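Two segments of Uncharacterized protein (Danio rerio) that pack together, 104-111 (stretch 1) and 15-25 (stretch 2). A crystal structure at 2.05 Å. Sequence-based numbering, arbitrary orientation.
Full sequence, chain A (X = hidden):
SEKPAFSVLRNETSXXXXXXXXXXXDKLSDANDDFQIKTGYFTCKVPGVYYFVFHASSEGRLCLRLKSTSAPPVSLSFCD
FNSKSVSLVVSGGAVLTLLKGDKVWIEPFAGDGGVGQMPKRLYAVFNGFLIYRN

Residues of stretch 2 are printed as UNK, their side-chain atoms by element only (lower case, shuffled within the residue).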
ATOM      1  N   VAL A 104      16.632   5.699  -3.606  1.00 26.88           N
ATOM      2  CA  VAL A 104      15.477   5.545  -2.713  1.00 23.42           C
ATOM      3  C   VAL A 104      15.610   4.225  -1.970  1.00 29.36           C
ATOM      4  O   VAL A 104      16.028   3.209  -2.550  1.00 24.38           O
ATOM      5  CB  VAL A 104      14.134   5.604  -3.476  1.00 25.67           C
ATOM      6  CG1 VAL A 104      12.951   5.474  -2.508  1.00 23.33           C
ATOM      7  CG2 VAL A 104      14.018   6.917  -4.256  1.00 25.23           C
ATOM      8  N   TRP A 105      15.284   4.234  -0.680  1.00 25.33           N
ATOM      9  CA  TRP A 105      15.417   3.016   0.104  1.00 24.29           C
ATOM     10  C   TRP A 105      14.521   3.050   1.331  1.00 23.99           C
ATOM     11  O   TRP A 105      13.883   4.068   1.621  1.00 25.94           O
ATOM     12  CB  TRP A 105      16.885   2.791   0.495  1.00 23.96           C
ATOM     13  CG  TRP A 105      17.449   3.757   1.535  1.00 24.32           C
ATOM     14  CD1 TRP A 105      17.598   3.507   2.869  1.00 25.78           C
ATOM     15  CD2 TRP A 105      17.976   5.082   1.317  1.00 23.11           C
ATOM     16  NE1 TRP A 105      18.166   4.594   3.498  1.00 27.74           N
ATOM     17  CE2 TRP A 105      18.411   5.579   2.565  1.00 25.61           C
ATOM     18  CE3 TRP A 105      18.121   5.905   0.190  1.00 24.76           C
ATOM     19  CZ2 TRP A 105      18.972   6.845   2.730  1.00 28.19           C
ATOM     20  CZ3 TRP A 105      18.676   7.173   0.351  1.00 29.04           C
ATOM     21  CH2 TRP A 105      19.101   7.626   1.611  1.00 29.27           C
ATOM     22  N   ILE A 106      14.538   1.970   2.071  1.00 21.02           N
ATOM     23  CA  ILE A 106      13.987   1.885   3.382  1.00 23.52           C
ATOM     24  C   ILE A 106      15.018   1.477   4.374  1.00 21.35           C
ATOM     25  O   ILE A 106      15.942   0.810   4.111  1.00 25.34           O
ATOM     26  CB  ILE A 106      12.771   0.965   3.461  1.00 21.87           C
ATOM     27  CG1 ILE A 106      13.127  -0.479   3.078  1.00 18.33           C
ATOM     28  CG2 ILE A 106      11.681   1.504   2.584  1.00 20.91           C
ATOM     29  CD1 ILE A 106      11.995  -1.472   3.132  1.00 21.26           C
ATOM     30  N   GLU A 107      14.746   1.876   5.564  1.00 20.10           N
ATOM     31  CA  GLU A 107      15.613   1.967   6.728  1.00 24.23           C
ATOM     32  C   GLU A 107      14.800   1.793   8.016  1.00 22.05           C
ATOM     33  O   GLU A 107      13.761   2.449   8.213  1.00 25.35           O
ATOM     34  CB  GLU A 107      16.412   3.284   6.672  1.00 27.21           C
ATOM     35  CG  GLU A 107      17.411   3.520   7.754  1.00 32.40           C
ATOM     36  CD  GLU A 107      18.163   4.835   7.549  1.00 33.75           C
ATOM     37  OE1 GLU A 107      17.855   5.560   6.570  1.00 35.68           O
ATOM     38  OE2 GLU A 107      19.049   5.148   8.366  1.00 40.50           O
ATOM     39  N   PRO A 108      15.168   0.805   8.798  1.00 22.77           N
ATOM     40  CA  PRO A 108      14.536   0.658  10.110  1.00 22.11           C
ATOM     41  C   PRO A 108      15.163   1.610  11.120  1.00 22.73           C
ATOM     42  O   PRO A 108      16.329   1.999  10.960  1.00 22.88           O
ATOM     43  CB  PRO A 108      14.858  -0.793  10.506  1.00 23.04           C
ATOM     44  CG  PRO A 108      15.535  -1.421   9.297  1.00 22.88           C
ATOM     45  CD  PRO A 108      16.121  -0.286   8.516  1.00 23.03           C
ATOM     46  N   PHE A 109      14.389   1.988  12.133  1.00 23.20           N
ATOM     47  CA  PHE A 109      14.910   2.718  13.288  1.00 28.70           C
ATOM     48  C   PHE A 109      14.185   2.286  14.566  1.00 27.14           C
ATOM     49  O   PHE A 109      13.147   1.623  14.502  1.00 26.41           O
ATOM     50  CB  PHE A 109      14.857   4.238  13.077  1.00 26.75           C
ATOM     51  CG  PHE A 109      13.464   4.820  12.986  1.00 27.52           C
ATOM     52  CD1 PHE A 109      12.727   4.729  11.810  1.00 25.87           C
ATOM     53  CD2 PHE A 109      12.921   5.531  14.061  1.00 29.32           C
ATOM     54  CE1 PHE A 109      11.452   5.294  11.722  1.00 26.28           C
ATOM     55  CE2 PHE A 109      11.650   6.114  13.978  1.00 26.34           C
ATOM     56  CZ  PHE A 109      10.914   5.992  12.812  1.00 27.50           C
ATOM     57  N   ALA A 110      14.761   2.601  15.721  1.00 29.42           N
ATOM     58  CA  ALA A 110      14.099   2.317  16.988  1.00 36.12           C
ATOM     59  C   ALA A 110      13.314   3.558  17.408  1.00 34.92           C
ATOM     60  O   ALA A 110      13.877   4.515  17.953  1.00 40.14           O
ATOM     61  CB  ALA A 110      15.103   1.923  18.054  1.00 36.25           C
ATOM     62  N   GLY A 111      12.015   3.534  17.130  1.00 36.03           N
ATOM     63  CA  GLY A 111      11.133   4.663  17.380  1.00 33.48           C
ATOM     64  C   GLY A 111      10.986   5.089  18.829  1.00 33.97           C
ATOM     65  O   GLY A 111      10.497   6.181  19.101  1.00 35.74           O
ATOM     66  N   UNK A  15      19.686 -10.288  11.068  1.00 26.49           N
ATOM     67  CA  UNK A  15      18.997  -9.122  11.590  1.00 28.19           C
ATOM     68  C   UNK A  15      19.228  -7.979  10.621  1.00 24.06           C
ATOM     69  O   UNK A  15      20.259  -7.938   9.953  1.00 22.92           O
ATOM     70  n   UNK A  15      19.801 -10.301  16.356  1.00 31.22           N
ATOM     71  c   UNK A  15      19.287  -9.851  14.031  1.00 25.29           C
ATOM     72  c   UNK A  15      19.533  -8.762  12.977  1.00 25.98           C
ATOM     73  o   UNK A  15      21.275  -9.098  15.151  1.00 26.11           O
ATOM     74  c   UNK A  15      20.209  -9.721  15.232  1.00 30.42           C
ATOM     75  N   UNK A  16      18.254  -7.079  10.521  1.00 21.97           N
ATOM     76  CA  UNK A  16      18.381  -5.889   9.683  1.00 22.94           C
ATOM     77  C   UNK A  16      18.823  -4.715  10.553  1.00 25.33           C
ATOM     78  O   UNK A  16      18.081  -4.273  11.428  1.00 25.32           O
ATOM     79  c   UNK A  16      17.046  -5.576   8.993  1.00 24.45           C
ATOM     80  N   UNK A  17      20.029  -4.217  10.298  1.00 23.63           N
ATOM     81  CA  UNK A  17      20.635  -3.134  11.066  1.00 26.06           C
ATOM     82  C   UNK A  17      19.764  -1.885  11.114  1.00 26.39           C
ATOM     83  O   UNK A  17      19.129  -1.532  10.117  1.00 20.16           O
ATOM     84  c   UNK A  17      21.967  -2.757  10.433  1.00 23.28           C
ATOM     85  o   UNK A  17      23.894  -2.955  12.617  1.00 41.53           O
ATOM     86  c   UNK A  17      23.550  -3.952  11.970  1.00 39.32           C
ATOM     87  n   UNK A  17      23.595  -5.181  12.468  1.00 44.17           N
ATOM     88  c   UNK A  17      23.039  -3.822  10.552  1.00 34.47           C
ATOM     89  N   UNK A  18      19.745  -1.217  12.264  1.00 25.21           N
ATOM     90  CA  UNK A  18      19.080   0.075  12.378  1.00 26.28           C
ATOM     91  C   UNK A  18      19.863   1.145  11.615  1.00 26.76           C
ATOM     92  O   UNK A  18      21.105   1.113  11.559  1.00 24.83           O
ATOM     93  c   UNK A  18      17.309  -1.675  16.538  1.00 29.10           C
ATOM     94  c   UNK A  18      18.944   0.493  13.840  1.00 23.82           C
ATOM     95  c   UNK A  18      18.263  -0.965  15.797  1.00 26.53           C
ATOM     96  c   UNK A  18      17.913  -0.298  14.627  1.00 29.31           C
ATOM     97  c   UNK A  18      15.621  -1.053  14.949  1.00 27.93           C
ATOM     98  c   UNK A  18      15.997  -1.712  16.101  1.00 29.11           C
ATOM     99  c   UNK A  18      16.580  -0.345  14.217  1.00 28.88           C
ATOM    100  o   UNK A  18      15.062  -2.413  16.819  1.00 38.27           O
ATOM    101  N   UNK A  19      19.120   2.060  11.005  1.00 22.91           N
ATOM    102  CA  UNK A  19      19.674   3.238  10.334  1.00 25.83           C
ATOM    103  C   UNK A  19      20.636   2.909   9.191  1.00 25.81           C
ATOM    104  O   UNK A  19      21.562   3.664   8.909  1.00 27.24           O
ATOM    105  c   UNK A  19      20.071   5.473  13.534  1.00 39.10           C
ATOM    106  c   UNK A  19      20.310   4.199  11.354  1.00 27.44           C
ATOM    107  n   UNK A  19      19.046   7.604  12.683  1.00 35.50           N
ATOM    108  c   UNK A  19      20.317   6.872  12.962  1.00 43.53           C
ATOM    109  c   UNK A  19      19.387   4.543  12.521  1.00 28.89           C
ATOM    110  N   UNK A  20      20.404   1.770   8.543  1.00 26.54           N
ATOM    111  CA  UNK A  20      21.080   1.405   7.304  1.00 23.29           C
ATOM    112  C   UNK A  20      20.003   0.919   6.354  1.00 23.82           C
ATOM    113  O   UNK A  20      18.952   0.437   6.806  1.00 20.74           O
ATOM    114  n   UNK A  20      25.510  -0.013   8.984  1.00 46.97           N
ATOM    115  c   UNK A  20      23.236   0.653   8.463  1.00 32.34           C
ATOM    116  c   UNK A  20      24.325  -0.411   8.530  1.00 38.93           C
ATOM    117  o   UNK A  20      24.108  -1.569   8.173  1.00 40.21           O
ATOM    118  c   UNK A  20      22.085   0.267   7.545  1.00 27.75           C
ATOM    119  N   UNK A  21      20.250   1.020   5.041  1.00 23.82           N
ATOM    120  CA  UNK A  21      19.239   0.528   4.098  1.00 23.47           C
ATOM    121  C   UNK A  21      18.940  -0.956   4.287  1.00 24.14           C
ATOM    122  O   UNK A  21      19.858  -1.772   4.442  1.00 23.83           O
ATOM    123  c   UNK A  21      20.777   1.952   2.954  1.00 25.62           C
ATOM    124  c   UNK A  21      21.287   1.835   4.377  1.00 25.53           C
ATOM    125  c   UNK A  21      19.881   0.774   2.730  1.00 21.11           C
ATOM    126  N   UNK A  22      17.659  -1.298   4.281  1.00 21.16           N
ATOM    127  CA  UNK A  22      17.269  -2.706   4.299  1.00 19.79           C
ATOM    128  C   UNK A  22      17.808  -3.371   3.050  1.00 22.19           C
ATOM    129  O   UNK A  22      17.621  -2.849   1.935  1.00 21.21           O
ATOM    130  c   UNK A  22      15.367  -4.376   4.278  1.00 21.84           C
ATOM    131  c   UNK A  22      15.739  -2.875   4.303  1.00 21.83           C
ATOM    132  c   UNK A  22      15.126  -2.187   5.516  1.00 18.35           C
ATOM    133  N   UNK A  23      18.477  -4.509   3.216  1.00 21.14           N
ATOM    134  CA  UNK A  23      18.940  -5.285   2.061  1.00 24.92           C
ATOM    135  C   UNK A  23      18.009  -6.486   1.836  1.00 24.11           C
ATOM    136  O   UNK A  23      17.265  -6.884   2.746  1.00 23.78           O
ATOM    137  c   UNK A  23      20.428  -5.706   2.189  1.00 23.74           C
ATOM    138  o   UNK A  23      20.592  -6.553   3.331  1.00 22.04           O
ATOM    139  c   UNK A  23      21.332  -4.464   2.351  1.00 22.59           C
ATOM    140  N   UNK A  24      18.022  -7.040   0.626  1.00 22.65           N
ATOM    141  CA  UNK A  24      17.031  -8.048   0.237  1.00 22.25           C
ATOM    142  C   UNK A  24      17.726  -9.282  -0.349  1.00 26.55           C
ATOM    143  O   UNK A  24      18.798  -9.159  -0.926  1.00 26.04           O
ATOM    144  c   UNK A  24      15.338  -6.198  -0.298  1.00 24.94           C
ATOM    145  c   UNK A  24      16.060  -7.446  -0.790  1.00 20.30           C
ATOM    146  c   UNK A  24      14.071  -6.290   0.276  1.00 23.01           C
ATOM    147  c   UNK A  24      13.406  -5.153   0.739  1.00 22.84           C
ATOM    148  c   UNK A  24      15.263  -3.800   0.033  1.00 22.70           C
ATOM    149  c   UNK A  24      15.919  -4.946  -0.416  1.00 21.81           C
ATOM    150  c   UNK A  24      13.999  -3.904   0.621  1.00 20.92           C
ATOM    151  N   UNK A  25      17.131 -10.464  -0.201  1.00 25.75           N
ATOM    152  CA  UNK A  25      17.756 -11.685  -0.728  1.00 30.38           C
ATOM    153  C   UNK A  25      16.975 -12.366  -1.860  1.00 28.78           C
ATOM    154  O   UNK A  25      17.327 -13.467  -2.288  1.00 33.97           O
ATOM    155  o   UNK A  25      15.877 -12.425   1.317  1.00 29.69           O
ATOM    156  c   UNK A  25      16.834 -13.180   1.111  1.00 30.84           C
ATOM    157  c   UNK A  25      18.073 -12.694   0.391  1.00 25.03           C
ATOM    158  n   UNK A  25      16.847 -14.443   1.519  1.00 26.08           N
TER
HETATM  159  O   HOH W   1      16.009  -0.520   1.015  1.00 21.93           O

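Position 15 has five side-chain atoms: three carbons in a row, the third carrying one oxygen and one nitrogen. It touches nothing on stretch 1. The terminal amide gives Gln15.

Position 16 has a single side-chain carbon. The CA-to-CB bond at 16 points toward stretch 1, and CB at 16 lies 4.4 Å from CG of Pro108. One carbon alone means alanine, Ala16.

Position 17 again has three carbons, the third bearing an oxygen and a nitrogen. The CA-to-CB bond points away, but the backbone O at 17 is 3.6 Å from CD of Pro108. This is Gln17, the first residue of a type II beta turn that runs to position 20.

Position 18 has one carbon followed by a six-carbon ring with one oxygen attached. CB of Ala110 lies over one face of this ring, and Pro108 lies near its edge. The ring with its single oxygen is that of tyrosine, Tyr18. CZ of Tyr18 is 4.2 Å from CB of Ala110. CD1 of Tyr18 is 4.1 Å from CB of Pro108.

Position 19 has four carbons in a row ending in nitrogen. The backbone N at 19 donates a hydrogen bond to O of Pro108, at 2.8 Å and nearly straight at 171°. The CA-to-CB bond points away overall, although CB at 19 touches the other stretch. The unbranched chain identifies Lys19.

Position 20 has three carbons, the last with one oxygen and one nitrogen. Its CA-to-CB bond points away from stretch 1, while the backbone N at 20 is 3.6 Å from CG of Glu107. This is Gln20, the last residue of the turn.

Position 21 has three carbons that close a ring onto the backbone nitrogen. The ring lies over one face of the Trp105 ring in a CH-pi contact. CA at 21 also makes a CA-H...O contact with O of Ile106 at 3.3 Å. Only proline closes such a ring, so the residue is Pro21. CG of Pro21 is 3.5 Å from CD1 of Trp105.

Position 22 has one carbon carrying two more carbons, and its CA-to-CB bond points toward stretch 1. The branched group meets Ile106 and Pro108. The backbone N at 22 donates a hydrogen bond to O of Ile106 at 2.7 Å. This branching is valine, Val22. CG2 of Val22 is 3.6 Å from CG1 of Ile106 and 3.7 Å from CD of Pro108.

Position 23 has one carbon carrying an oxygen and a carbon. Its CA-to-CB bond points away, and it makes no contact with stretch 1. This is Thr23.

Position 24 has one carbon and a six-carbon ring without oxygen. CD1 of Ile106 meets the ring edge. This is Phe24, with CZ of Phe24 4.0 Å from CD1 of Ile106.

Position 25 has two carbons, the second carrying oxygen and nitrogen. It is out of reach of stretch 1. This is Asn25.

The contact has two backbone anchors, at Lys19 and Val22, which bond to carbonyls of the strand two residues apart. Water 1 accepts from N of Ile106, its O 3.1 Å away, and its O is 3.0 Å from O of Val22, to which it can donate. Between and around these polar links, apolar groups of Pro108, Ile106 and Trp105 pack against Tyr18, Pro21 and Val22.

Stretch 2, residues 15-25: QAQYKQPVTFN
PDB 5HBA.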